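Local coordinates for leucine aminopeptidase 1 (Caenorhabditis elegans, PDB 2HC9), which is a zinc-dependent M17 aminopeptidase that releases N-terminal amino acids, preferably leucine, from peptides and probably serves as a digestive enzyme, at residues Trp52-Gly63 against Ala72-Ala80. The protein carries 1 engineered substitution. Sequence-based numbering, arbitrary orientation.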
ATOM      1  N   TRP A  52      -3.154  57.002 -12.064  1.00 30.81           N
ATOM      2  CA  TRP A  52      -2.177  56.328 -11.198  1.00 31.66           C
ATOM      3  C   TRP A  52      -2.595  56.327  -9.728  1.00 34.91           C
ATOM      4  O   TRP A  52      -2.706  55.271  -9.107  1.00 29.24           O
ATOM      5  CB  TRP A  52      -0.766  56.904 -11.360  1.00 26.31           C
ATOM      6  CG  TRP A  52       0.256  56.279 -10.426  1.00 29.31           C
ATOM      7  CD1 TRP A  52       0.764  56.823  -9.283  1.00 29.97           C
ATOM      8  CD2 TRP A  52       0.883  54.988 -10.568  1.00 26.91           C
ATOM      9  NE1 TRP A  52       1.665  55.964  -8.703  1.00 29.03           N
ATOM     10  CE2 TRP A  52       1.757  54.827  -9.467  1.00 28.99           C
ATOM     11  CE3 TRP A  52       0.777  53.955 -11.510  1.00 26.68           C
ATOM     12  CZ2 TRP A  52       2.537  53.670  -9.277  1.00 27.62           C
ATOM     13  CZ3 TRP A  52       1.555  52.807 -11.331  1.00 26.32           C
ATOM     14  CH2 TRP A  52       2.425  52.677 -10.216  1.00 26.53           C
ATOM     15  N   ASN A  53      -2.835  57.509  -9.165  1.00 33.87           N
ATOM     16  CA  ASN A  53      -3.177  57.599  -7.749  1.00 32.31           C
ATOM     17  C   ASN A  53      -4.483  56.901  -7.408  1.00 32.18           C
ATOM     18  O   ASN A  53      -4.590  56.238  -6.376  1.00 33.75           O
ATOM     19  CB  ASN A  53      -3.243  59.056  -7.319  1.00 43.37           C
ATOM     20  CG  ASN A  53      -1.899  59.734  -7.400  1.00 50.70           C
ATOM     21  OD1 ASN A  53      -0.894  59.200  -6.922  1.00 50.55           O
ATOM     22  ND2 ASN A  53      -1.863  60.907  -8.022  1.00 53.52           N
ATOM     23  N   SER A  54      -5.464  57.056  -8.290  1.00 34.41           N
ATOM     24  CA  SER A  54      -6.747  56.381  -8.138  1.00 38.99           C
ATOM     25  C   SER A  54      -6.545  54.859  -8.039  1.00 37.45           C
ATOM     26  O   SER A  54      -7.047  54.212  -7.114  1.00 34.92           O
ATOM     27  CB  SER A  54      -7.650  56.736  -9.315  1.00 41.42           C
ATOM     28  OG  SER A  54      -8.905  56.091  -9.211  1.00 53.53           O
ATOM     29  N   MET A  55      -5.780  54.299  -8.978  1.00 33.77           N
ATOM     30  CA  MET A  55      -5.481  52.858  -8.965  1.00 28.27           C
ATOM     31  C   MET A  55      -4.774  52.383  -7.684  1.00 29.01           C
ATOM     32  O   MET A  55      -5.215  51.423  -7.047  1.00 24.37           O
ATOM     33  CB  MET A  55      -4.672  52.473 -10.203  1.00 24.30           C
ATOM     34  CG  MET A  55      -4.310  50.986 -10.236  1.00 23.02           C
ATOM     35  SD  MET A  55      -3.414  50.556 -11.725  1.00 25.35           S
ATOM     36  CE  MET A  55      -1.934  51.550 -11.475  1.00 21.54           C
ATOM     37  N   ILE A  56      -3.692  53.068  -7.298  1.00 26.34           N
ATOM     38  CA  ILE A  56      -2.970  52.730  -6.078  1.00 29.32           C
ATOM     39  C   ILE A  56      -3.883  52.754  -4.840  1.00 30.84           C
ATOM     40  O   ILE A  56      -3.786  51.864  -3.994  1.00 34.27           O
ATOM     41  CB  ILE A  56      -1.688  53.612  -5.890  1.00 30.24           C
ATOM     42  CG1 ILE A  56      -0.756  53.458  -7.110  1.00 30.43           C
ATOM     43  CG2 ILE A  56      -0.945  53.246  -4.601  1.00 29.86           C
ATOM     44  CD1 ILE A  56      -0.171  52.035  -7.318  1.00 28.32           C
ATOM     45  N   SER A  57      -4.781  53.742  -4.760  1.00 36.45           N
ATOM     46  CA  SER A  57      -5.843  53.751  -3.728  1.00 43.03           C
ATOM     47  C   SER A  57      -6.704  52.483  -3.708  1.00 42.14           C
ATOM     48  O   SER A  57      -6.956  51.939  -2.643  1.00 45.51           O
ATOM     49  CB  SER A  57      -6.764  54.968  -3.866  1.00 46.46           C
ATOM     50  OG  SER A  57      -6.030  56.179  -3.972  1.00 54.13           O
ATOM     51  N   ARG A  58      -7.147  52.016  -4.877  1.00 39.54           N
ATOM     52  CA  ARG A  58      -8.086  50.883  -4.953  1.00 32.82           C
ATOM     53  C   ARG A  58      -7.437  49.530  -4.695  1.00 36.48           C
ATOM     54  O   ARG A  58      -8.067  48.654  -4.113  1.00 40.63           O
ATOM     55  CB  ARG A  58      -8.766  50.821  -6.310  1.00 32.21           C
ATOM     56  CG  ARG A  58      -9.601  52.020  -6.656  1.00 38.09           C
ATOM     57  CD  ARG A  58     -11.042  51.798  -6.296  1.00 36.29           C
ATOM     58  NE  ARG A  58     -11.590  50.496  -6.689  1.00 35.53           N
ATOM     59  CZ  ARG A  58     -12.712  50.007  -6.168  1.00 33.19           C
ATOM     60  NH1 ARG A  58     -13.357  50.714  -5.243  1.00 30.58           N
ATOM     61  NH2 ARG A  58     -13.190  48.832  -6.548  1.00 27.75           N
ATOM     62  N   ILE A  59      -6.208  49.323  -5.166  1.00 33.32           N
ATOM     63  CA  ILE A  59      -5.659  47.967  -5.152  1.00 35.70           C
ATOM     64  C   ILE A  59      -5.372  47.541  -3.716  1.00 37.70           C
ATOM     65  O   ILE A  59      -5.093  48.394  -2.862  1.00 38.77           O
ATOM     66  CB  ILE A  59      -4.411  47.789  -6.061  1.00 36.66           C
ATOM     67  CG1 ILE A  59      -3.256  48.661  -5.582  1.00 36.33           C
ATOM     68  CG2 ILE A  59      -4.768  48.020  -7.543  1.00 35.31           C
ATOM     69  CD1 ILE A  59      -2.221  48.870  -6.629  1.00 40.39           C
ATOM     70  N   PRO A  60      -5.509  46.237  -3.431  1.00 38.78           N
ATOM     71  CA  PRO A  60      -5.389  45.741  -2.056  1.00 41.29           C
ATOM     72  C   PRO A  60      -3.982  45.863  -1.464  1.00 44.99           C
ATOM     73  O   PRO A  60      -3.131  46.573  -2.011  1.00 44.08           O
ATOM     74  CB  PRO A  60      -5.796  44.268  -2.187  1.00 45.01           C
ATOM     75  CG  PRO A  60      -5.533  43.922  -3.607  1.00 43.57           C
ATOM     76  CD  PRO A  60      -5.848  45.153  -4.374  1.00 41.41           C
ATOM     77  N   ALA A  61      -3.744  45.174  -0.351  1.00 42.51           N
ATOM     78  CA  ALA A  61      -2.443  45.202   0.312  1.00 40.33           C
ATOM     79  C   ALA A  61      -1.344  44.527  -0.513  1.00 34.65           C
ATOM     80  O   ALA A  61      -0.161  44.779  -0.282  1.00 39.86           O
ATOM     81  CB  ALA A  61      -2.538  44.567   1.702  1.00 39.00           C
ATOM     82  N   SER A  62      -1.739  43.660  -1.451  1.00 29.68           N
ATOM     83  CA  SER A  62      -0.793  42.930  -2.314  1.00 26.48           C
ATOM     84  C   SER A  62      -1.510  42.224  -3.481  1.00 36.57           C
ATOM     85  O   SER A  62      -2.732  42.040  -3.437  1.00 34.11           O
ATOM     86  CB  SER A  62      -0.011  41.895  -1.516  1.00 38.80           C
ATOM     87  OG  SER A  62      -0.814  40.766  -1.246  1.00 40.68           O
ATOM     88  N   GLY A  63      -0.753  41.824  -4.509  1.00 30.51           N
ATOM     89  CA  GLY A  63      -1.314  41.178  -5.705  1.00 27.83           C
ATOM     90  C   GLY A  63      -0.685  41.601  -7.030  1.00 29.83           C
ATOM     91  O   GLY A  63       0.406  42.192  -7.064  1.00 24.79           O
ATOM     92  N   ALA A  72       1.415  44.611 -19.954  1.00 20.86           N
ATOM     93  CA  ALA A  72       1.860  45.341 -18.754  1.00 19.22           C
ATOM     94  C   ALA A  72       1.183  44.936 -17.468  1.00 18.33           C
ATOM     95  O   ALA A  72      -0.016  44.635 -17.463  1.00 19.02           O
ATOM     96  CB  ALA A  72       1.720  46.862 -18.951  1.00 19.96           C
ATOM     97  N   HIS A  73       1.938  44.982 -16.371  1.00 20.77           N
ATOM     98  CA  HIS A  73       1.448  44.550 -15.056  0.50 19.24           C
ATOM     99  C   HIS A  73       2.022  45.428 -13.950  1.00 20.94           C
ATOM    100  O   HIS A  73       3.169  45.868 -14.050  1.00 20.01           O
ATOM    101  CB  HIS A  73       1.896  43.106 -14.793  0.50 17.87           C
ATOM    102  CG  HIS A  73       1.295  42.109 -15.728  0.50 18.36           C
ATOM    103  ND1 HIS A  73       1.867  41.782 -16.939  0.50 15.88           N
ATOM    104  CD2 HIS A  73       0.170  41.365 -15.628  0.50 15.91           C
ATOM    105  CE1 HIS A  73       1.121  40.877 -17.542  0.50 16.51           C
ATOM    106  NE2 HIS A  73       0.083  40.608 -16.769  0.50 22.29           N
ATOM    107  N   LEU A  74       1.246  45.632 -12.888  1.00 18.64           N
ATOM    108  CA  LEU A  74       1.775  46.142 -11.617  1.00 18.22           C
ATOM    109  C   LEU A  74       1.717  45.000 -10.587  1.00 20.49           C
ATOM    110  O   LEU A  74       0.676  44.378 -10.401  1.00 22.04           O
ATOM    111  CB  LEU A  74       0.909  47.306 -11.117  1.00 19.20           C
ATOM    112  CG  LEU A  74       1.173  47.870  -9.708  1.00 19.71           C
ATOM    113  CD1 LEU A  74       2.505  48.595  -9.645  1.00 16.72           C
ATOM    114  CD2 LEU A  74       0.080  48.827  -9.291  1.00 24.84           C
ATOM    115  N   ILE A  75       2.838  44.758  -9.924  1.00 19.50           N
ATOM    116  CA  ILE A  75       2.914  43.787  -8.836  1.00 20.53           C
ATOM    117  C   ILE A  75       3.083  44.543  -7.511  1.00 19.41           C
ATOM    118  O   ILE A  75       4.075  45.245  -7.301  1.00 19.50           O
ATOM    119  CB  ILE A  75       4.073  42.774  -9.055  1.00 21.44           C
ATOM    120  CG1 ILE A  75       3.755  41.873 -10.259  1.00 21.50           C
ATOM    121  CG2 ILE A  75       4.318  41.925  -7.773  1.00 20.25           C
ATOM    122  CD1 ILE A  75       4.928  40.903 -10.618  1.00 21.93           C
ATOM    123  N   THR A  76       2.085  44.406  -6.642  1.00 18.20           N
ATOM    124  CA  THR A  76       2.151  44.973  -5.312  0.70 20.72           C
ATOM    125  C   THR A  76       2.629  43.919  -4.308  1.00 22.65           C
ATOM    126  O   THR A  76       2.036  42.839  -4.187  1.00 24.32           O
ATOM    127  CB  THR A  76       0.783  45.570  -4.895  0.70 20.76           C
ATOM    128  OG1 THR A  76       0.380  46.553  -5.865  0.70 21.66           O
ATOM    129  CG2 THR A  76       0.869  46.221  -3.517  0.70 20.22           C
ATOM    130  N   VAL A  77       3.695  44.253  -3.597  1.00 17.99           N
ATOM    131  CA  VAL A  77       4.310  43.378  -2.603  1.00 19.62           C
ATOM    132  C   VAL A  77       3.776  43.810  -1.232  1.00 20.97           C
ATOM    133  O   VAL A  77       3.704  45.002  -0.950  1.00 22.12           O
ATOM    134  CB  VAL A  77       5.868  43.573  -2.633  1.00 19.25           C
ATOM    135  CG1 VAL A  77       6.588  42.661  -1.604  1.00 18.40           C
ATOM    136  CG2 VAL A  77       6.394  43.289  -4.040  1.00 17.94           C
ATOM    137  N   PRO A  78       3.414  42.845  -0.363  1.00 25.60           N
ATOM    138  CA  PRO A  78       2.951  43.263   0.967  1.00 22.13           C
ATOM    139  C   PRO A  78       4.039  43.924   1.807  1.00 19.04           C
ATOM    140  O   PRO A  78       5.233  43.610   1.669  1.00 21.11           O
ATOM    141  CB  PRO A  78       2.447  41.971   1.617  1.00 21.49           C
ATOM    142  CG  PRO A  78       2.934  40.852   0.785  1.00 23.00           C
ATOM    143  CD  PRO A  78       3.401  41.379  -0.549  1.00 20.82           C
ATOM    144  N   ASP A  79       3.615  44.850   2.663  1.00 20.74           N
ATOM    145  CA  ASP A  79       4.508  45.500   3.601  1.00 21.49           C
ATOM    146  C   ASP A  79       4.742  44.682   4.875  1.00 20.73           C
ATOM    147  O   ASP A  79       5.863  44.617   5.377  1.00 27.35           O
ATOM    148  CB  ASP A  79       3.960  46.875   3.953  1.00 24.73           C
ATOM    149  CG  ASP A  79       4.286  47.903   2.889  1.00 22.17           C
ATOM    150  OD1 ASP A  79       5.469  48.262   2.745  1.00 28.08           O
ATOM    151  OD2 ASP A  79       3.355  48.333   2.204  1.00 25.82           O
ATOM    152  N   ALA A  80       3.683  44.050   5.364  1.00 21.27           N
ATOM    153  CA  ALA A  80       3.735  43.262   6.612  1.00 27.31           C
ATOM    154  C   ALA A  80       4.421  41.916   6.406  1.00 20.32           C
ATOM    155  O   ALA A  80       4.325  41.332   5.338  1.00 19.19           O
ATOM    156  CB  ALA A  80       2.334  43.031   7.138  1.00 24.90           C
TER
HETATM  157  O   HOH W   1       0.783  45.756   2.084  1.00 30.38           O
HETATM  158  O   HOH W   2      -1.033  45.084  -7.999  1.00 29.34           O
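L74 drives its branched end into a row of apolar side chains offered by helix 49-58 and the residue that follows it. From CB the chain runs with CG anti to the backbone N (chi1 172°), and at CG it forks. CD1 of L74 approaches CH2 of W52 obliquely at 4.1 Å, while CD2 of L74 takes the other three partners: CE of M55, which meets it tip to tip, CD1 of I56 and, nearest at 3.5 Å, CD1 of I59. CD1 of I59 also makes a van der Waals contact, at 3.6 Å, with the hydroxyl OG1 of T76, two residues on along the strand. There the chain of 52-63 turns alongside the strand: G63 N donates to T76 O (3.0 Å), and T76 N returns a bond to G63 O (2.8 Å), an antiparallel hydrogen-bonded pair. One water bridges L74 O and T76 OG1; another joins A61 O to D79 N. Beyond the pair, CB of S62 rests on CD of P78 at 3.6 Å. R58, at the helix end, makes salt bridges to D105 and E70 of a second subunit, whose Y69 packs on M55, R58 and I59. Helix 49-58 thus packs through L74 on one face of the mixed sheet, and the chain after it enters antiparallel strand 63-66, outermost within this chain, beside 72-77, in the macro-clan N-terminal domain of M17 aminopeptidases.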